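Local structure of Cas13d (uncultured Ruminococcus sp, 6IV9) at residues N418-A421 / A422-L426. The protein binds CRISPR RNA and, as a Cas13d effector with two HEPN domains, matures that guide and cleaves target RNA. The protein carries 2 engineered substitutions. Residues are numbered along the deposited sequence; the frame is centred on the assembly and turned at random.
Sequences NDVA and AGEAL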
ATOM      1  N   ASN A 418      11.547 -21.428  22.619  1.00 44.74           N
ATOM      2  CA  ASN A 418      12.210 -22.744  22.775  1.00 45.99           C
ATOM      3  C   ASN A 418      13.532 -22.902  22.027  1.00 50.49           C
ATOM      4  O   ASN A 418      14.417 -23.527  22.580  1.00 50.10           O
ATOM      5  CB  ASN A 418      11.305 -23.865  22.288  1.00 49.25           C
ATOM      6  CG  ASN A 418      11.806 -25.209  22.749  1.00 56.40           C
ATOM      7  OD1 ASN A 418      11.935 -25.436  23.940  1.00 58.83           O
ATOM      8  ND2 ASN A 418      12.110 -26.085  21.814  1.00 55.26           N
ATOM      9  N   ASP A 419      13.606 -22.467  20.774  1.00 42.23           N
ATOM     10  CA  ASP A 419      14.827 -22.715  19.978  1.00 38.16           C
ATOM     11  C   ASP A 419      15.216 -21.467  19.189  1.00 40.21           C
ATOM     12  O   ASP A 419      15.162 -21.499  17.980  1.00 37.58           O
ATOM     13  CB  ASP A 419      14.589 -23.926  19.088  1.00 39.40           C
ATOM     14  CG  ASP A 419      15.853 -24.569  18.574  1.00 42.00           C
ATOM     15  OD1 ASP A 419      16.902 -24.016  18.822  1.00 44.93           O
ATOM     16  OD2 ASP A 419      15.749 -25.609  17.931  1.00 43.06           O
ATOM     17  N   VAL A 420      15.642 -20.430  19.885  1.00 39.55           N
ATOM     18  CA  VAL A 420      16.037 -19.151  19.241  1.00 41.34           C
ATOM     19  C   VAL A 420      17.231 -19.390  18.315  1.00 47.35           C
ATOM     20  O   VAL A 420      17.276 -18.785  17.256  1.00 38.83           O
ATOM     21  CB  VAL A 420      16.321 -18.092  20.310  1.00 41.95           C
ATOM     22  CG1 VAL A 420      16.845 -16.809  19.704  1.00 47.31           C
ATOM     23  CG2 VAL A 420      15.086 -17.830  21.143  1.00 45.83           C
ATOM     24  N   ALA A 421      18.137 -20.279  18.712  1.00 37.92           N
ATOM     25  CA  ALA A 421      19.346 -20.576  17.918  1.00 39.69           C
ATOM     26  C   ALA A 421      18.947 -21.140  16.556  1.00 32.74           C
ATOM     27  O   ALA A 421      19.569 -20.793  15.581  1.00 35.29           O
ATOM     28  CB  ALA A 421      20.226 -21.532  18.675  1.00 40.50           C
ATOM     29  N   ALA A 422      17.923 -21.979  16.518  1.00 34.10           N
ATOM     30  CA  ALA A 422      17.447 -22.565  15.247  1.00 35.13           C
ATOM     31  C   ALA A 422      16.945 -21.447  14.324  1.00 35.83           C
ATOM     32  O   ALA A 422      17.121 -21.558  13.134  1.00 30.49           O
ATOM     33  CB  ALA A 422      16.371 -23.576  15.517  1.00 40.43           C
ATOM     34  N   GLY A 423      16.269 -20.456  14.895  1.00 35.24           N
ATOM     35  CA  GLY A 423      15.789 -19.305  14.114  1.00 34.74           C
ATOM     36  C   GLY A 423      16.945 -18.506  13.556  1.00 30.59           C
ATOM     37  O   GLY A 423      16.908 -18.189  12.414  1.00 29.89           O
ATOM     38  N   GLU A 424      17.964 -18.255  14.364  1.00 32.63           N
ATOM     39  CA  GLU A 424      19.152 -17.493  13.914  1.00 34.68           C
ATOM     40  C   GLU A 424      19.829 -18.265  12.783  1.00 32.40           C
ATOM     41  O   GLU A 424      20.227 -17.653  11.822  1.00 32.36           O
ATOM     42  CB  GLU A 424      20.107 -17.249  15.085  1.00 37.15           C
ATOM     43  CG  GLU A 424      19.627 -16.184  16.039  1.00 41.20           C
ATOM     44  CD  GLU A 424      20.392 -16.029  17.344  1.00 56.88           C
ATOM     45  OE1 GLU A 424      21.222 -16.884  17.653  1.00 58.19           O
ATOM     46  OE2 GLU A 424      20.138 -15.052  18.045  1.00 54.36           O
ATOM     47  N   ALA A 425      19.922 -19.582  12.917  1.00 32.50           N
ATOM     48  CA  ALA A 425      20.567 -20.417  11.884  1.00 32.17           C
ATOM     49  C   ALA A 425      19.772 -20.338  10.583  1.00 29.61           C
ATOM     50  O   ALA A 425      20.371 -20.317   9.543  1.00 30.17           O
ATOM     51  CB  ALA A 425      20.677 -21.836  12.363  1.00 33.03           C
ATOM     52  N   LEU A 426      18.451 -20.361  10.683  1.00 30.02           N
ATOM     53  CA  LEU A 426      17.585 -20.296   9.486  1.00 26.70           C
ATOM     54  C   LEU A 426      17.778 -18.956   8.764  1.00 24.35           C
ATOM     55  O   LEU A 426      17.923 -18.955   7.564  1.00 27.91           O
ATOM     56  CB  LEU A 426      16.149 -20.489   9.947  1.00 29.95           C
ATOM     57  CG  LEU A 426      15.122 -20.525   8.836  1.00 28.46           C
ATOM     58  CD1 LEU A 426      15.560 -21.458   7.744  1.00 31.16           C
ATOM     59  CD2 LEU A 426      13.773 -20.918   9.379  1.00 32.42           C
TER
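Asp419 caps the N-terminus of helix 420-432 by turning its carboxylate back onto Ala422. OD1 of Asp419 accepts from Ala422 N at 3.2 Å; the N-H comes from above the carboxylate plane, 65° out of it. The other oxygen, Asp419 OD2, rests 3.2 Å from Ala422 CB, so the acid group lies against the methyl. With CG anti to the backbone N (chi1 -161°), CG lies beside the carbonyl carbon, which brings the carboxylate to the first turn. Asp419 O adds a weak bond from Ala422 N. A second weak bond runs from Gly423 N to Asp419 O, 3.4 Å long. Regular helical bonding follows: Glu424 N to Val420 O (3.0 Å), then Ala425 N to Ala421 O (2.9 Å). Over this turn the Glu424 side chain, extended beyond CG, crosses that of Val420 at a slant, Glu424 OE2 4.1 Å from Val420 CG1. Asp419 also breaks the path between helices 400-418 and 420-432, and its side chain touches Lys453 of helix 436-464. An alanine here has no OD1, so Ala422 N would probably be left with the weak bond to Asp419 O and the first turn less firmly capped. The negative carboxylate at this helix start is consistent with favourable pairing with the helix dipole.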